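Local coordinates for platelet aggregation factor Sm-hPAF (PDB 4GWI), which binds fucosylated glycans such as Lewis y through this F-type lectin domain, part of a toxin that probably forms pores in cholesterol-containing host membranes, at residues K16-S21 with A55-D60; V70-R75 with A139-F144; A100-D105 with L113-T118. The protein carries 2 engineered substitutions. All blocks are in the same frame, centred on the assembly; numbering follows the deposited sequence.

Interaction 1. Residues K16-S21 with A55-D60. With MG (magnesium ion), chain E.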
loop_
_atom_site.group_PDB
_atom_site.type_symbol
_atom_site.label_atom_id
_atom_site.label_comp_id
_atom_site.label_asym_id
_atom_site.label_seq_id
_atom_site.Cartn_x
_atom_site.Cartn_y
_atom_site.Cartn_z
ATOM N N LYS A 16 8.321 8.304 4.162
ATOM C CA LYS A 16 7.826 8.120 5.537
ATOM C C LYS A 16 8.179 6.751 6.140
ATOM O O LYS A 16 8.678 5.877 5.422
ATOM C CB LYS A 16 6.301 8.274 5.467
ATOM C CG LYS A 16 5.744 9.655 5.054
ATOM C CD LYS A 16 6.068 10.654 6.184
ATOM C CE LYS A 16 5.450 12.007 5.862
ATOM N NZ LYS A 16 5.884 12.643 4.605
ATOM N N GLN A 17 7.989 6.597 7.465
ATOM C CA GLN A 17 8.282 5.342 8.099
ATOM C C GLN A 17 7.305 4.271 7.633
ATOM O O GLN A 17 6.085 4.515 7.550
ATOM C CB GLN A 17 8.106 5.553 9.585
ATOM C CG GLN A 17 8.592 4.332 10.369
ATOM C CD GLN A 17 8.346 4.619 11.880
ATOM O OE1 GLN A 17 7.252 5.191 12.259
ATOM N NE2 GLN A 17 9.200 4.102 12.715
ATOM N N ALA A 18 7.774 3.131 7.250
ATOM C CA ALA A 18 6.917 2.019 6.729
ATOM C C ALA A 18 7.342 0.813 7.479
ATOM O O ALA A 18 8.493 0.610 7.947
ATOM C CB ALA A 18 7.055 1.828 5.184
ATOM N N SER A 19 6.386 -0.100 7.534
ATOM C CA SER A 19 6.638 -1.403 8.236
ATOM C C SER A 19 5.721 -2.447 7.586
ATOM O O SER A 19 4.816 -2.149 6.829
ATOM C CB SER A 19 6.369 -1.360 9.756
ATOM O OG SER A 19 5.034 -1.023 9.994
ATOM N N GLN A 20 6.007 -3.723 7.887
ATOM C CA GLN A 20 5.159 -4.765 7.305
ATOM C C GLN A 20 5.257 -6.016 8.243
ATOM O O GLN A 20 6.094 -6.078 9.179
ATOM C CB GLN A 20 5.603 -5.049 5.813
ATOM C CG GLN A 20 7.068 -5.557 5.755
ATOM C CD GLN A 20 7.590 -5.579 4.348
ATOM O OE1 GLN A 20 6.939 -5.109 3.418
ATOM N NE2 GLN A 20 8.835 -6.104 4.181
ATOM N N SER A 21 4.374 -6.936 7.955
ATOM C CA SER A 21 4.247 -8.132 8.847
ATOM C C SER A 21 5.473 -8.996 8.946
ATOM O O SER A 21 5.698 -9.545 10.050
ATOM C CB SER A 21 2.973 -8.927 8.357
ATOM O OG SER A 21 3.086 -9.286 7.009
ATOM N N ALA A 55 -0.889 -11.289 5.415
ATOM C CA ALA A 55 0.311 -10.369 5.359
ATOM C C ALA A 55 -0.221 -8.910 5.245
ATOM O O ALA A 55 -1.295 -8.652 4.676
ATOM C CB ALA A 55 1.081 -10.724 4.102
ATOM N N TRP A 56 0.605 -7.999 5.747
ATOM C CA TRP A 56 0.188 -6.599 5.645
ATOM C C TRP A 56 1.441 -5.684 5.529
ATOM O O TRP A 56 2.546 -6.082 5.868
ATOM C CB TRP A 56 -0.735 -6.158 6.855
ATOM C CG TRP A 56 -0.058 -6.335 8.217
ATOM C CD1 TRP A 56 -0.166 -7.465 9.080
ATOM C CD2 TRP A 56 0.968 -5.501 8.825
ATOM N NE1 TRP A 56 0.626 -7.283 10.205
ATOM C CE2 TRP A 56 1.339 -6.129 10.110
ATOM C CE3 TRP A 56 1.514 -4.230 8.523
ATOM C CZ2 TRP A 56 2.353 -5.588 10.949
ATOM C CZ3 TRP A 56 2.496 -3.696 9.362
ATOM C CH2 TRP A 56 2.917 -4.368 10.563
ATOM N N TRP A 57 1.159 -4.455 5.089
ATOM C CA TRP A 57 2.209 -3.404 4.980
ATOM C C TRP A 57 1.544 -2.119 5.429
ATOM O O TRP A 57 0.315 -1.925 5.225
ATOM C CB TRP A 57 2.569 -3.355 3.475
ATOM C CG TRP A 57 3.505 -2.194 3.187
ATOM C CD1 TRP A 57 4.948 -2.252 3.105
ATOM C CD2 TRP A 57 3.137 -0.825 2.903
ATOM N NE1 TRP A 57 5.444 -0.948 2.822
ATOM C CE2 TRP A 57 4.397 -0.112 2.682
ATOM C CE3 TRP A 57 1.904 -0.139 2.806
ATOM C CZ2 TRP A 57 4.426 1.257 2.453
ATOM C CZ3 TRP A 57 1.926 1.237 2.562
ATOM C CH2 TRP A 57 3.178 1.897 2.316
ATOM N N GLN A 58 2.297 -1.192 6.051
ATOM C CA GLN A 58 1.706 0.045 6.564
ATOM C C GLN A 58 2.692 1.189 6.384
ATOM O O GLN A 58 3.926 0.977 6.490
ATOM C CB GLN A 58 1.460 -0.156 8.064
ATOM C CG GLN A 58 0.868 1.101 8.727
ATOM C CD GLN A 58 0.605 0.720 10.173
ATOM O OE1 GLN A 58 1.496 0.862 11.019
ATOM N NE2 GLN A 58 -0.555 0.156 10.373
ATOM N N VAL A 59 2.161 2.398 6.109
ATOM C CA VAL A 59 3.015 3.595 6.222
ATOM C C VAL A 59 2.388 4.506 7.306
ATOM O O VAL A 59 1.154 4.656 7.419
ATOM C CB VAL A 59 3.104 4.301 4.869
ATOM C CG1 VAL A 59 1.698 4.611 4.265
ATOM C CG2 VAL A 59 4.047 5.586 4.983
ATOM N N ASP A 60 3.299 5.106 8.085
ATOM C CA ASP A 60 2.930 6.157 9.122
ATOM C C ASP A 60 3.143 7.477 8.459
ATOM O O ASP A 60 4.332 7.881 8.184
ATOM C CB ASP A 60 3.817 5.938 10.326
ATOM C CG ASP A 60 3.523 6.909 11.425
ATOM O OD1 ASP A 60 2.715 7.790 11.212
ATOM O OD2 ASP A 60 4.233 6.758 12.448
HETATM MG MG MG E . 5.339 5.334 13.673
HETATM O O HOH W 1 6.734 8.673 9.165
HETATM O O HOH W 2 4.548 1.985 10.363
HETATM O O HOH W 3 3.727 5.261 15.231
HETATM O O HOH W 4 4.770 3.718 12.948
HETATM O O HOH W 5 6.577 4.310 15.111
#
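At one end of this antiparallel strand pair, the side chains of Q17 and D60 lie alongside each other and point the same way, their amide and carboxylate planes 27° apart. Both have CG anti to the backbone N, which brings Q17 OE1 and D60 OD2 to one magnesium ion, at 2.4 Å and 2.2 Å from MG respectively; three waters also bind the ion. D60 OD1 is held by G62 N and a salt bridge to R123. In the backbone of the same two residues, D60 N donates almost straight to Q17 O, and a water links Q17 N to D60 O.

Farther along, S19 and Q58 exchange a reciprocal pair of backbone bonds (S19 N to Q58 O 2.9 Å, Q58 N to S19 O 2.8 Å). At the other end one face of the W56 ring is covered by the backbone at Q20 and S21, with S19 OG at its edge. W56 CG takes the crowded position between backbone N and carbonyl carbon (chi1 58°), and S21 CB sits 3.5 Å from the centroid of the five-membered ring, 16° off the normal, a CH-pi contact. S21 OG accepts W56 N at 3.1 Å and also bonds to E52, while S21 N donates to W56 O. On the opposite face of the sheet, A18 CB packs 3.8 Å from W57 CZ2, and Q20 OE1 meets the W57 ring edge at CD1. Q20 NE2 hydrogen-bonds G27 O and T23 OG1, W57 NE1 A29 O.

Strand 17-20 is outermost in the five-stranded sheet of the F-type lectin domain, with 56-61 between it and 124-129. The face with Q17 and D60 is polar at the metal end, where the cation would offset repulsion between OE1 and OD2, but carries the W56 indole at the other, where K126 adds a cation-pi contact; W57, opposite, is buried.

Interaction 2. Residues V70-R75 with A139-F144. With CA (calcium ion), chain F; FUC (alpha-L-fucopyranose), chain B.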
loop_
_atom_site.group_PDB
_atom_site.type_symbol
_atom_site.label_atom_id
_atom_site.label_comp_id
_atom_site.label_asym_id
_atom_site.label_seq_id
_atom_site.Cartn_x
_atom_site.Cartn_y
_atom_site.Cartn_z
ATOM N N VAL A 70 -5.367 6.938 -2.379
ATOM C CA VAL A 70 -4.184 6.039 -2.138
ATOM C C VAL A 70 -4.013 5.263 -3.455
ATOM O O VAL A 70 -4.941 4.722 -3.996
ATOM C CB VAL A 70 -4.477 5.027 -1.017
ATOM C CG1 VAL A 70 -3.294 3.987 -0.874
ATOM C CG2 VAL A 70 -4.639 5.819 0.323
ATOM N N LYS A 71 -2.751 5.275 -3.993
ATOM C CA LYS A 71 -2.515 4.587 -5.283
ATOM C C LYS A 71 -1.515 3.442 -5.009
ATOM O O LYS A 71 -0.497 3.706 -4.399
ATOM C CB LYS A 71 -1.866 5.575 -6.274
ATOM C CG LYS A 71 -1.890 5.006 -7.661
ATOM C CD LYS A 71 -1.710 6.193 -8.673
ATOM C CE LYS A 71 -1.540 5.526 -10.047
ATOM N NZ LYS A 71 -1.071 6.645 -10.947
ATOM N N LEU A 72 -1.895 2.247 -5.399
ATOM C CA LEU A 72 -1.033 1.070 -5.156
ATOM C C LEU A 72 -0.432 0.758 -6.576
ATOM O O LEU A 72 -1.142 0.662 -7.562
ATOM C CB LEU A 72 -1.843 -0.165 -4.768
ATOM C CG LEU A 72 -2.677 -0.007 -3.474
ATOM C CD1 LEU A 72 -3.116 -1.416 -3.094
ATOM C CD2 LEU A 72 -2.021 0.686 -2.283
ATOM N N TYR A 73 0.833 0.392 -6.542
ATOM C CA TYR A 73 1.510 -0.107 -7.775
ATOM C C TYR A 73 1.970 -1.489 -7.498
ATOM O O TYR A 73 2.716 -1.732 -6.524
ATOM C CB TYR A 73 2.714 0.771 -8.095
ATOM C CG TYR A 73 2.388 2.210 -8.437
ATOM C CD1 TYR A 73 2.475 2.616 -9.768
ATOM C CD2 TYR A 73 1.997 3.145 -7.451
ATOM C CE1 TYR A 73 2.200 3.931 -10.083
ATOM C CE2 TYR A 73 1.696 4.470 -7.782
ATOM C CZ TYR A 73 1.811 4.823 -9.112
ATOM O OH TYR A 73 1.602 6.133 -9.452
ATOM N N ASN A 74 1.496 -2.441 -8.300
ATOM C CA ASN A 74 1.749 -3.855 -8.072
ATOM C C ASN A 74 3.133 -4.295 -8.535
ATOM O O ASN A 74 3.728 -3.614 -9.361
ATOM C CB ASN A 74 0.655 -4.693 -8.812
ATOM C CG ASN A 74 0.492 -6.073 -8.240
ATOM O OD1 ASN A 74 1.160 -6.501 -7.294
ATOM N ND2 ASN A 74 -0.401 -6.848 -8.900
ATOM N N ARG A 75 3.602 -5.435 -8.009
ATOM C CA ARG A 75 4.770 -6.097 -8.642
ATOM C C ARG A 75 4.397 -6.517 -10.058
ATOM O O ARG A 75 3.272 -6.960 -10.290
ATOM C CB ARG A 75 5.102 -7.285 -7.785
ATOM C CG ARG A 75 6.355 -7.985 -8.326
ATOM C CD ARG A 75 6.698 -9.169 -7.431
ATOM N NE ARG A 75 7.858 -9.890 -8.025
ATOM C CZ ARG A 75 8.425 -10.990 -7.500
ATOM N NH1 ARG A 75 8.011 -11.535 -6.322
ATOM N NH2 ARG A 75 9.479 -11.523 -8.184
ATOM N N ALA A 139 5.117 -2.438 -5.360
ATOM C CA ALA A 139 6.229 -1.637 -5.855
ATOM C C ALA A 139 6.235 -0.217 -5.299
ATOM O O ALA A 139 7.223 0.414 -5.166
ATOM C CB ALA A 139 6.024 -1.548 -7.401
ATOM N N GLU A 140 5.031 0.304 -4.975
ATOM C CA GLU A 140 4.961 1.678 -4.394
ATOM C C GLU A 140 3.517 1.858 -3.890
ATOM O O GLU A 140 2.579 1.290 -4.452
ATOM C CB GLU A 140 5.220 2.730 -5.543
ATOM C CG GLU A 140 5.559 4.113 -4.929
ATOM C CD GLU A 140 6.984 4.274 -4.368
ATOM O OE1 GLU A 140 7.810 3.341 -4.284
ATOM O OE2 GLU A 140 7.267 5.397 -3.875
ATOM N N VAL A 141 3.440 2.646 -2.793
ATOM C CA VAL A 141 2.099 3.143 -2.372
ATOM C C VAL A 141 2.263 4.660 -2.248
ATOM O O VAL A 141 3.194 5.174 -1.572
ATOM C CB VAL A 141 1.807 2.558 -0.962
ATOM C CG1 VAL A 141 0.489 3.186 -0.454
ATOM C CG2 VAL A 141 1.613 1.039 -1.042
ATOM N N GLU A 142 1.394 5.348 -2.962
ATOM C CA GLU A 142 1.434 6.849 -2.934
ATOM C C GLU A 142 0.142 7.330 -2.287
ATOM O O GLU A 142 -0.917 6.668 -2.429
ATOM C CB GLU A 142 1.473 7.400 -4.385
ATOM C CG GLU A 142 2.824 7.001 -5.034
ATOM C CD GLU A 142 2.850 7.439 -6.499
ATOM O OE1 GLU A 142 1.804 7.734 -7.139
ATOM O OE2 GLU A 142 4.021 7.435 -7.027
ATOM N N VAL A 143 0.255 8.412 -1.527
ATOM C CA VAL A 143 -0.979 8.876 -0.772
ATOM C C VAL A 143 -1.112 10.389 -1.011
ATOM O O VAL A 143 -0.094 11.106 -0.975
ATOM C CB VAL A 143 -0.746 8.658 0.720
ATOM C CG1 VAL A 143 -1.956 9.227 1.539
ATOM C CG2 VAL A 143 -0.566 7.139 1.020
ATOM N N PHE A 144 -2.349 10.843 -1.267
ATOM C CA PHE A 144 -2.560 12.264 -1.627
ATOM C C PHE A 144 -3.646 12.868 -0.749
ATOM O O PHE A 144 -4.638 12.156 -0.495
ATOM C CB PHE A 144 -2.993 12.350 -3.060
ATOM C CG PHE A 144 -1.962 11.714 -4.010
ATOM C CD1 PHE A 144 -0.830 12.457 -4.465
ATOM C CD2 PHE A 144 -2.106 10.363 -4.367
ATOM C CE1 PHE A 144 0.117 11.797 -5.309
ATOM C CE2 PHE A 144 -1.169 9.713 -5.242
ATOM C CZ PHE A 144 -0.050 10.446 -5.631
HETATM CA CA CA F . 9.277 1.495 -4.876
HETATM C C1 FUC B . 10.037 -14.991 -7.866
HETATM C C2 FUC B . 8.905 -15.666 -7.114
HETATM C C3 FUC B . 9.335 -16.072 -5.738
HETATM C C4 FUC B . 9.789 -14.829 -5.003
HETATM C C5 FUC B . 10.911 -14.220 -5.818
HETATM C C6 FUC B . 11.478 -12.982 -5.165
HETATM O O2 FUC B . 8.494 -16.812 -7.841
HETATM O O3 FUC B . 8.273 -16.651 -5.097
HETATM O O4 FUC B . 8.696 -13.960 -4.876
HETATM O O5 FUC B . 10.483 -13.898 -7.109
#
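Strands 70-74 and 140-144 run antiparallel, axes 4.7 Å apart at 168°, pairing K71 with E142 through both backbone bonds, until A139 and E140 both face Y73 in a classic beta bulge. There Y73 O accepts A139 N at 2.8 Å and, weakly, E140 N.

Y73, its CG anti to its own carbonyl carbon, crosses E142 obliquely, ring and carboxylate planes 67° apart. Its OH donates to E142 OE1 at 2.8 Å from above the carboxylate plane, and K71 NZ gives a weak bond to the same OH, besides its salt bridge to E112. On the other face V70 CG1 and L72 CD2 each come to 3.9 Å of a V141 methyl, CG1 and CG2 respectively.

A139 O, at the bulge, and E140 OE1, whose chain bends at chi2 (77°), both bind one calcium ion, at 2.3 Å and 2.4 Å from CA, together with R31, D34, N36 and S45. E140 OE2 is taken by G35 N. R75, fully extended, bonds fucose O4 through NH1 and O5 through NH2. These two donors fix the sugar ring, with H48 and R83 as further partners, and the D77 salt bridge to NE would orient and polarise the guanidinium.

Interaction 3. Residues A100-D105 with L113-T118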
loop_
_atom_site.group_PDB
_atom_site.type_symbol
_atom_site.label_atom_id
_atom_site.label_comp_id
_atom_site.label_asym_id
_atom_site.label_seq_id
_atom_site.Cartn_x
_atom_site.Cartn_y
_atom_site.Cartn_z
ATOM N N ALA A 100 -11.442 3.980 7.881
ATOM C CA ALA A 100 -12.063 3.643 6.592
ATOM C C ALA A 100 -11.464 2.357 6.109
ATOM O O ALA A 100 -10.356 2.053 6.510
ATOM C CB ALA A 100 -11.813 4.788 5.556
ATOM N N ARG A 101 -12.173 1.625 5.273
ATOM C CA ARG A 101 -11.707 0.322 4.781
ATOM C C ARG A 101 -12.403 0.061 3.474
ATOM O O ARG A 101 -13.620 0.231 3.375
ATOM C CB ARG A 101 -12.020 -0.799 5.824
ATOM C CG ARG A 101 -11.639 -2.179 5.341
ATOM C CD ARG A 101 -11.985 -3.275 6.395
ATOM N NE ARG A 101 -11.320 -3.034 7.635
ATOM C CZ ARG A 101 -10.152 -3.588 8.028
ATOM N NH1 ARG A 101 -9.513 -4.448 7.236
ATOM N NH2 ARG A 101 -9.634 -3.241 9.233
ATOM N N GLN A 102 -11.640 -0.321 2.424
ATOM C CA GLN A 102 -12.227 -0.758 1.145
ATOM C C GLN A 102 -11.610 -2.065 0.774
ATOM O O GLN A 102 -10.399 -2.272 0.946
ATOM C CB GLN A 102 -11.919 0.234 0.055
ATOM C CG GLN A 102 -12.764 1.494 0.241
ATOM C CD GLN A 102 -12.516 2.572 -0.805
ATOM O OE1 GLN A 102 -12.458 2.271 -2.005
ATOM N NE2 GLN A 102 -12.450 3.866 -0.353
ATOM N N HIS A 103 -12.422 -2.975 0.286
ATOM C CA HIS A 103 -11.991 -4.283 -0.139
ATOM C C HIS A 103 -11.914 -4.387 -1.654
ATOM O O HIS A 103 -12.755 -3.826 -2.386
ATOM C CB HIS A 103 -13.020 -5.297 0.365
ATOM C CG HIS A 103 -12.725 -6.704 -0.131
ATOM N ND1 HIS A 103 -11.728 -7.450 0.395
ATOM C CD2 HIS A 103 -13.270 -7.429 -1.194
ATOM C CE1 HIS A 103 -11.675 -8.654 -0.285
ATOM N NE2 HIS A 103 -12.587 -8.614 -1.271
ATOM N N PHE A 104 -10.911 -5.124 -2.143
ATOM C CA PHE A 104 -10.704 -5.356 -3.585
ATOM C C PHE A 104 -10.448 -6.780 -3.910
ATOM O O PHE A 104 -9.667 -7.445 -3.265
ATOM C CB PHE A 104 -9.503 -4.533 -4.136
ATOM C CG PHE A 104 -9.711 -3.065 -3.931
ATOM C CD1 PHE A 104 -10.426 -2.341 -4.890
ATOM C CD2 PHE A 104 -9.348 -2.455 -2.694
ATOM C CE1 PHE A 104 -10.779 -0.980 -4.675
ATOM C CE2 PHE A 104 -9.694 -1.120 -2.524
ATOM C CZ PHE A 104 -10.368 -0.397 -3.478
ATOM N N ASP A 105 -11.128 -7.290 -4.934
ATOM C CA ASP A 105 -10.870 -8.669 -5.308
ATOM C C ASP A 105 -9.600 -8.780 -6.123
ATOM O O ASP A 105 -8.861 -9.713 -5.906
ATOM C CB ASP A 105 -12.012 -9.159 -6.228
ATOM C CG ASP A 105 -13.325 -9.337 -5.496
ATOM O OD1 ASP A 105 -13.336 -9.619 -4.263
ATOM O OD2 ASP A 105 -14.360 -9.235 -6.206
ATOM N N LEU A 113 -3.665 0.541 -8.925
ATOM C CA LEU A 113 -5.084 0.656 -8.416
ATOM C C LEU A 113 -5.172 2.003 -7.773
ATOM O O LEU A 113 -4.370 2.365 -6.879
ATOM C CB LEU A 113 -5.410 -0.451 -7.393
ATOM C CG LEU A 113 -6.763 -0.222 -6.673
ATOM C CD1 LEU A 113 -7.909 -0.300 -7.687
ATOM C CD2 LEU A 113 -6.905 -1.259 -5.522
ATOM N N GLU A 114 -6.165 2.822 -8.144
ATOM C CA GLU A 114 -6.380 4.083 -7.455
ATOM C C GLU A 114 -7.586 3.937 -6.513
ATOM O O GLU A 114 -8.703 3.496 -6.934
ATOM C CB GLU A 114 -6.788 5.214 -8.462
ATOM C CG GLU A 114 -5.544 5.619 -9.321
ATOM C CD GLU A 114 -5.809 6.779 -10.269
ATOM O OE1 GLU A 114 -6.979 7.060 -10.584
ATOM O OE2 GLU A 114 -4.811 7.394 -10.684
ATOM N N VAL A 115 -7.327 4.209 -5.233
ATOM C CA VAL A 115 -8.422 4.038 -4.212
ATOM C C VAL A 115 -8.756 5.432 -3.727
ATOM O O VAL A 115 -7.910 6.226 -3.297
ATOM C CB VAL A 115 -7.842 3.216 -3.055
ATOM C CG1 VAL A 115 -9.009 2.974 -2.048
ATOM C CG2 VAL A 115 -7.271 1.884 -3.520
ATOM N N PHE A 116 -10.041 5.799 -3.795
ATOM C CA PHE A 116 -10.460 7.136 -3.377
ATOM C C PHE A 116 -11.192 7.115 -2.028
ATOM O O PHE A 116 -12.028 6.208 -1.870
ATOM C CB PHE A 116 -11.389 7.729 -4.461
ATOM C CG PHE A 116 -10.614 8.040 -5.755
ATOM C CD1 PHE A 116 -9.997 9.260 -5.837
ATOM C CD2 PHE A 116 -10.589 7.101 -6.782
ATOM C CE1 PHE A 116 -9.263 9.593 -7.003
ATOM C CE2 PHE A 116 -9.835 7.443 -7.973
ATOM C CZ PHE A 116 -9.207 8.674 -8.017
ATOM N N PHE A 117 -10.773 8.010 -1.124
ATOM C CA PHE A 117 -11.448 8.102 0.186
ATOM C C PHE A 117 -12.150 9.403 0.328
ATOM O O PHE A 117 -11.748 10.396 -0.259
ATOM C CB PHE A 117 -10.403 7.962 1.257
ATOM C CG PHE A 117 -9.921 6.523 1.433
ATOM C CD1 PHE A 117 -10.622 5.574 2.100
ATOM C CD2 PHE A 117 -8.693 6.114 0.830
ATOM C CE1 PHE A 117 -10.199 4.247 2.293
ATOM C CE2 PHE A 117 -8.264 4.806 1.033
ATOM C CZ PHE A 117 -8.988 3.844 1.708
ATOM N N THR A 118 -13.274 9.375 1.114
ATOM C CA THR A 118 -14.117 10.607 1.184
ATOM C C THR A 118 -13.653 11.485 2.320
ATOM O O THR A 118 -14.144 11.388 3.475
ATOM C CB THR A 118 -15.564 10.220 1.372
ATOM O OG1 THR A 118 -15.950 9.246 0.363
ATOM C CG2 THR A 118 -16.450 11.442 1.190
HETATM O O HOH W 6 -12.068 3.779 -4.332
#
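Amide nitrogen NE2 of Q102 is gripped by one nearly straight hydrogen bond, to F116 O at 2.8 Å (167° at the hydrogen), and is backed by the F117 ring. The acceptor lies in the amide plane, but NE2 stands above the plane of the F116 carbonyl. Over the F117 ring, NE2 sits 3.5 Å from CE1 and is offset toward the rim, the amide and ring planes being 58° apart. The other end of the amide is fixed too: a water donates to Q102 OE1 at 2.8 Å and accepts from F116 N, so Q102 is linked to both polar backbone atoms of F116, one directly and one through water. The extended chain of Q102 meets V115 tip to tip, OE1 lying 3.5 Å from CG1.

Next along the strand, F104 offers a ring face to L113. With L113 CG anti to its backbone N, CD2 stands over the ring centre, 3.7 Å from the centroid and 10° off the normal, a CH-pi contact. F104 CZ also reaches V115 CG2 at 3.8 Å. At the far end A100 CB packs on F117 CE1.

The contact packs the two sheets of the beta-sandwich face to face, strand axes 9.0 Å apart; side chains close the gap, Q102 bonding to the opposite backbone. Strand 98-104 is outermost beside 87-92, and F117 touches V89 and L91 of that neighbour and V70 of strand 64-74, which pairs with 112-117.

All three contacts lie within the one F-type lectin domain, and between them they sample both layers of its beta-sandwich. Interaction 1 is at one edge of the five-stranded sheet, and strand 98-104 of interaction 3 is at the other; their centres lie about 17 Å apart. Interaction 2 belongs to the second sheet, about 12 Å from each centre. It meets interaction 1 by packing, W57 CH2 to V141 CB at 3.6 Å, and interaction 3 through backbone, V70 O to V115 N at 2.7 Å being a probable hydrogen bond. Along the chain, interaction 1 closes first; interaction 3 falls between the two segments of interaction 2. The calcium and fucose contacts thus belong to the segment pair that touches both others.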